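Local atomic coordinates of putative methyltransferase (Porphyromonas gingivalis, PDB entry 3LL7), a protein that is a putative methyltransferase, probably transferring a methyl group from S-adenosylmethionine to a substrate that is not yet known. Residues S74-K87 / T101-S113. Sequence-based numbering, arbitrary orientation. Where two conformers were deposited one is given.
Sequences SLEQSSGAVTSSYK and TGGLGIDFIALMS. With FMT (formic acid), chain D.
D107 offers its carboxylate to two side chains of the 74-87 segment at once. The hydroxyl of S79 donates to it, OG to OD1 of D107 at 2.8 Å, on the syn side and slightly out of the carboxylate plane. K87 reaches the same oxygen obliquely: its chain runs extended as far as CE and then bends (chi4 77°), bringing NZ to 3.3 Å from D107 OD1 in a salt bridge whose hydrogen bond is weak, while E239 forms a second salt bridge with the ammonium group. Y168, on strand 166-173, bonds OD2, so both carboxylate oxygens are engaged and the group is probably fixed in rotation. One turn further along, A110 sets its methyl against the backbone of helix 81-86, and helices 81-86 and 106-112 cross at -42° with their axes 8.4 Å apart.

The glycine-rich turn T101-G105, between strand 96-99 and helix 106-112, matches the first conserved motif of Rossmann-like methyltransferases, the loop that in relatives binds S-adenosylmethionine. Here a formic acid molecule, probably from the crystallisation liquor, accepts a nearly straight bond from D107 N to its O1 and a weak one from L104 N to O2. Packing contacts adjoin this site. I106 lays CG2 on S79 CB at 3.7 Å; with CG1 anti to the backbone N (chi1 -169°), its CD1 lies equally near G80 O and S84 OG. L104, two residues earlier, runs alongside L75, pointing the same way, and its CD2 meets L75 CD1 at 4.0 Å and S78 CB at 3.8 Å.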
loop_
_atom_site.group_PDB
_atom_site.type_symbol
_atom_site.label_atom_id
_atom_site.label_comp_id
_atom_site.label_asym_id
_atom_site.label_seq_id
_atom_site.Cartn_x
_atom_site.Cartn_y
_atom_site.Cartn_z
ATOM N N SER A 74 -14.506 6.076 -8.131
ATOM C CA SER A 74 -14.337 4.738 -7.548
ATOM C C SER A 74 -13.073 4.022 -8.032
ATOM O O SER A 74 -12.455 3.273 -7.275
ATOM C CB SER A 74 -15.573 3.864 -7.795
ATOM O OG SER A 74 -16.584 4.134 -6.836
ATOM N N LEU A 75 -12.689 4.256 -9.284
ATOM C CA LEU A 75 -11.473 3.649 -9.822
ATOM C C LEU A 75 -10.189 4.194 -9.155
ATOM O O LEU A 75 -9.313 3.422 -8.769
ATOM C CB LEU A 75 -11.414 3.794 -11.347
ATOM C CG LEU A 75 -10.169 3.239 -12.053
ATOM C CD1 LEU A 75 -9.883 1.767 -11.670
ATOM C CD2 LEU A 75 -10.285 3.409 -13.562
ATOM N N GLU A 76 -10.091 5.509 -8.996
ATOM C CA GLU A 76 -8.867 6.077 -8.408
ATOM C C GLU A 76 -8.730 5.834 -6.906
ATOM O O GLU A 76 -7.636 5.902 -6.372
ATOM C CB GLU A 76 -8.701 7.561 -8.761
ATOM C CG GLU A 76 -8.455 7.840 -10.259
ATOM C CD GLU A 76 -7.086 7.345 -10.784
ATOM O OE1 GLU A 76 -6.051 7.549 -10.096
ATOM O OE2 GLU A 76 -7.052 6.772 -11.902
ATOM N N GLN A 77 -9.822 5.490 -6.230
ATOM C CA GLN A 77 -9.782 5.222 -4.781
ATOM C C GLN A 77 -9.431 3.775 -4.407
ATOM O O GLN A 77 -9.107 3.483 -3.249
ATOM C CB GLN A 77 -11.128 5.586 -4.131
ATOM C CG GLN A 77 -11.483 7.083 -4.160
ATOM C CD GLN A 77 -12.877 7.367 -3.605
ATOM O OE1 GLN A 77 -13.651 6.449 -3.301
ATOM N NE2 GLN A 77 -13.203 8.645 -3.470
ATOM N N SER A 78 -9.514 2.865 -5.375
ATOM C CA SER A 78 -9.423 1.443 -5.061
ATOM C C SER A 78 -8.004 0.992 -4.707
ATOM O O SER A 78 -7.028 1.651 -5.068
ATOM C CB SER A 78 -9.940 0.604 -6.225
ATOM O OG SER A 78 -8.939 0.450 -7.211
ATOM N N SER A 79 -7.910 -0.136 -3.998
ATOM C CA SER A 79 -6.631 -0.863 -3.849
ATOM C C SER A 79 -5.989 -1.180 -5.220
ATOM O O SER A 79 -6.676 -1.244 -6.251
ATOM C CB SER A 79 -6.839 -2.160 -3.068
ATOM O OG SER A 79 -7.049 -1.914 -1.688
ATOM N N GLY A 80 -4.667 -1.339 -5.229
ATOM C CA GLY A 80 -3.978 -1.847 -6.406
ATOM C C GLY A 80 -4.165 -3.352 -6.457
ATOM O O GLY A 80 -4.739 -3.944 -5.543
ATOM N N ALA A 81 -3.667 -3.972 -7.517
ATOM C CA ALA A 81 -3.668 -5.430 -7.648
ATOM C C ALA A 81 -2.755 -6.149 -6.632
ATOM O O ALA A 81 -3.125 -7.190 -6.080
ATOM C CB ALA A 81 -3.276 -5.824 -9.097
ATOM N N VAL A 82 -1.560 -5.615 -6.394
ATOM C CA VAL A 82 -0.604 -6.341 -5.547
ATOM C C VAL A 82 -0.930 -6.335 -4.054
ATOM O O VAL A 82 -0.781 -7.366 -3.393
ATOM C CB VAL A 82 0.864 -5.947 -5.816
ATOM C CG1 VAL A 82 1.453 -6.846 -6.900
ATOM C CG2 VAL A 82 0.967 -4.492 -6.214
ATOM N N THR A 83 -1.399 -5.212 -3.518
ATOM C CA THR A 83 -1.721 -5.174 -2.088
ATOM C C THR A 83 -3.019 -5.899 -1.794
ATOM O O THR A 83 -3.135 -6.585 -0.765
ATOM C CB THR A 83 -1.806 -3.747 -1.539
ATOM O OG1 THR A 83 -2.752 -2.980 -2.308
ATOM C CG2 THR A 83 -0.438 -3.092 -1.608
ATOM N N SER A 84 -3.996 -5.770 -2.703
ATOM C CA SER A 84 -5.253 -6.480 -2.506
ATOM C C SER A 84 -4.938 -7.953 -2.322
ATOM O O SER A 84 -5.404 -8.543 -1.385
ATOM C CB SER A 84 -6.223 -6.271 -3.664
ATOM O OG SER A 84 -5.787 -6.979 -4.809
ATOM N N SER A 85 -4.104 -8.537 -3.181
ATOM C CA SER A 85 -3.793 -9.979 -3.040
ATOM C C SER A 85 -2.982 -10.429 -1.814
ATOM O O SER A 85 -3.099 -11.589 -1.384
ATOM C CB SER A 85 -3.196 -10.563 -4.329
ATOM O OG SER A 85 -2.217 -9.712 -4.918
ATOM N N TYR A 86 -2.129 -9.552 -1.272
ATOM C CA TYR A 86 -1.422 -9.838 -0.009
ATOM C C TYR A 86 -2.395 -10.100 1.135
ATOM O O TYR A 86 -2.152 -10.940 1.994
ATOM C CB TYR A 86 -0.535 -8.648 0.384
ATOM C CG TYR A 86 0.193 -8.808 1.712
ATOM C CD1 TYR A 86 1.332 -9.609 1.819
ATOM C CD2 TYR A 86 -0.255 -8.141 2.862
ATOM C CE1 TYR A 86 2.005 -9.753 3.023
ATOM C CE2 TYR A 86 0.418 -8.260 4.061
ATOM C CZ TYR A 86 1.538 -9.080 4.141
ATOM O OH TYR A 86 2.202 -9.203 5.300
ATOM N N LYS A 87 -3.494 -9.356 1.147
ATOM C CA LYS A 87 -4.549 -9.533 2.146
ATOM C C LYS A 87 -5.084 -10.955 2.188
ATOM O O LYS A 87 -5.535 -11.409 3.247
ATOM C CB LYS A 87 -5.739 -8.611 1.864
ATOM C CG LYS A 87 -5.441 -7.144 2.066
ATOM C CD LYS A 87 -6.606 -6.323 1.499
ATOM C CE LYS A 87 -6.244 -4.850 1.487
ATOM N NZ LYS A 87 -5.329 -4.488 0.363
ATOM N N THR A 101 -17.140 -1.944 4.021
ATOM C CA THR A 101 -16.931 -0.639 3.421
ATOM C C THR A 101 -17.000 -0.698 1.900
ATOM O O THR A 101 -17.028 0.340 1.233
ATOM C CB THR A 101 -15.601 -0.011 3.900
ATOM O OG1 THR A 101 -14.588 -1.026 3.988
ATOM C CG2 THR A 101 -15.790 0.631 5.280
ATOM N N GLY A 102 -17.002 -1.919 1.372
ATOM C CA GLY A 102 -17.192 -2.180 -0.041
ATOM C C GLY A 102 -16.239 -1.484 -0.992
ATOM O O GLY A 102 -15.032 -1.607 -0.872
ATOM N N GLY A 103 -16.824 -0.780 -1.950
ATOM C CA GLY A 103 -16.133 -0.014 -2.997
ATOM C C GLY A 103 -16.139 -0.740 -4.346
ATOM O O GLY A 103 -17.114 -1.404 -4.696
ATOM N N LEU A 104 -15.051 -0.617 -5.104
ATOM C CA LEU A 104 -14.946 -1.276 -6.419
ATOM C C LEU A 104 -14.939 -2.794 -6.243
ATOM O O LEU A 104 -15.277 -3.566 -7.168
ATOM C CB LEU A 104 -13.649 -0.798 -7.121
ATOM C CG LEU A 104 -13.467 -1.025 -8.616
ATOM C CD1 LEU A 104 -14.711 -0.628 -9.409
ATOM C CD2 LEU A 104 -12.268 -0.212 -9.110
ATOM N N GLY A 105 -14.540 -3.237 -5.043
ATOM C CA GLY A 105 -14.659 -4.655 -4.673
ATOM C C GLY A 105 -13.384 -5.478 -4.853
ATOM O O GLY A 105 -13.396 -6.709 -4.707
ATOM N N ILE A 106 -12.270 -4.826 -5.158
ATOM C CA ILE A 106 -11.052 -5.600 -5.373
ATOM C C ILE A 106 -10.493 -6.233 -4.093
ATOM O O ILE A 106 -9.914 -7.321 -4.151
ATOM C CB ILE A 106 -9.972 -4.811 -6.105
ATOM C CG1 ILE A 106 -8.846 -5.760 -6.537
ATOM C CG2 ILE A 106 -9.488 -3.666 -5.236
ATOM C CD1 ILE A 106 -7.742 -5.110 -7.321
ATOM N N ASP A 107 -10.670 -5.569 -2.947
ATOM C CA ASP A 107 -10.313 -6.187 -1.675
ATOM C C ASP A 107 -11.258 -7.367 -1.395
ATOM O O ASP A 107 -10.810 -8.437 -0.987
ATOM C CB ASP A 107 -10.338 -5.143 -0.541
ATOM C CG ASP A 107 -9.171 -4.142 -0.632
ATOM O OD1 ASP A 107 -8.149 -4.467 -1.254
ATOM O OD2 ASP A 107 -9.265 -3.032 -0.069
ATOM N N PHE A 108 -12.558 -7.178 -1.621
ATOM C CA PHE A 108 -13.529 -8.235 -1.360
ATOM C C PHE A 108 -13.181 -9.440 -2.219
ATOM O O PHE A 108 -13.159 -10.553 -1.715
ATOM C CB PHE A 108 -14.949 -7.786 -1.701
ATOM C CG PHE A 108 -15.991 -8.821 -1.460
ATOM C CD1 PHE A 108 -16.368 -9.151 -0.162
ATOM C CD2 PHE A 108 -16.663 -9.429 -2.531
ATOM C CE1 PHE A 108 -17.388 -10.101 0.087
ATOM C CE2 PHE A 108 -17.676 -10.384 -2.295
ATOM C CZ PHE A 108 -18.032 -10.722 -0.980
ATOM N N ILE A 109 -12.861 -9.200 -3.490
ATOM C CA ILE A 109 -12.475 -10.288 -4.411
ATOM C C ILE A 109 -11.223 -11.031 -3.888
ATOM O O ILE A 109 -11.169 -12.269 -3.923
ATOM C CB ILE A 109 -12.250 -9.758 -5.860
ATOM C CG1 ILE A 109 -13.557 -9.170 -6.433
ATOM C CG2 ILE A 109 -11.709 -10.852 -6.794
ATOM C CD1 ILE A 109 -14.622 -10.180 -6.652
ATOM N N ALA A 110 -10.256 -10.273 -3.359
ATOM C CA ALA A 110 -9.027 -10.887 -2.821
ATOM C C ALA A 110 -9.356 -11.757 -1.618
ATOM O O ALA A 110 -8.777 -12.820 -1.465
ATOM C CB ALA A 110 -7.978 -9.842 -2.458
ATOM N N LEU A 111 -10.277 -11.302 -0.771
ATOM C CA LEU A 111 -10.751 -12.116 0.363
ATOM C C LEU A 111 -11.456 -13.383 -0.099
ATOM O O LEU A 111 -11.266 -14.458 0.476
ATOM C CB LEU A 111 -11.690 -11.329 1.274
ATOM C CG LEU A 111 -11.229 -9.991 1.860
ATOM C CD1 LEU A 111 -12.379 -9.430 2.685
ATOM C CD2 LEU A 111 -9.960 -10.126 2.687
HETATM N N MSE A 112 -12.258 -13.248 -1.147
HETATM C CA MSE A 112 -13.009 -14.363 -1.711
HETATM C C MSE A 112 -12.175 -15.335 -2.553
HETATM O O MSE A 112 -12.683 -16.384 -2.955
HETATM C CB MSE A 112 -14.167 -13.808 -2.539
HETATM C CG MSE A 112 -15.225 -13.070 -1.721
HETATM SE SE MSE A 112 -16.094 -14.143 -0.371
HETATM C CE MSE A 112 -16.757 -15.569 -1.474
ATOM N N SER A 113 -10.906 -15.008 -2.813
ATOM C CA SER A 113 -9.969 -15.986 -3.404
ATOM C C SER A 113 -9.746 -17.126 -2.428
ATOM O O SER A 113 -9.303 -18.200 -2.820
ATOM C CB SER A 113 -8.625 -15.360 -3.801
ATOM O OG SER A 113 -7.855 -14.984 -2.660
HETATM C C FMT D . -11.530 -1.696 -2.979
HETATM O O1 FMT D . -12.087 -2.724 -2.600
HETATM O O2 FMT D . -11.957 -0.997 -3.900
#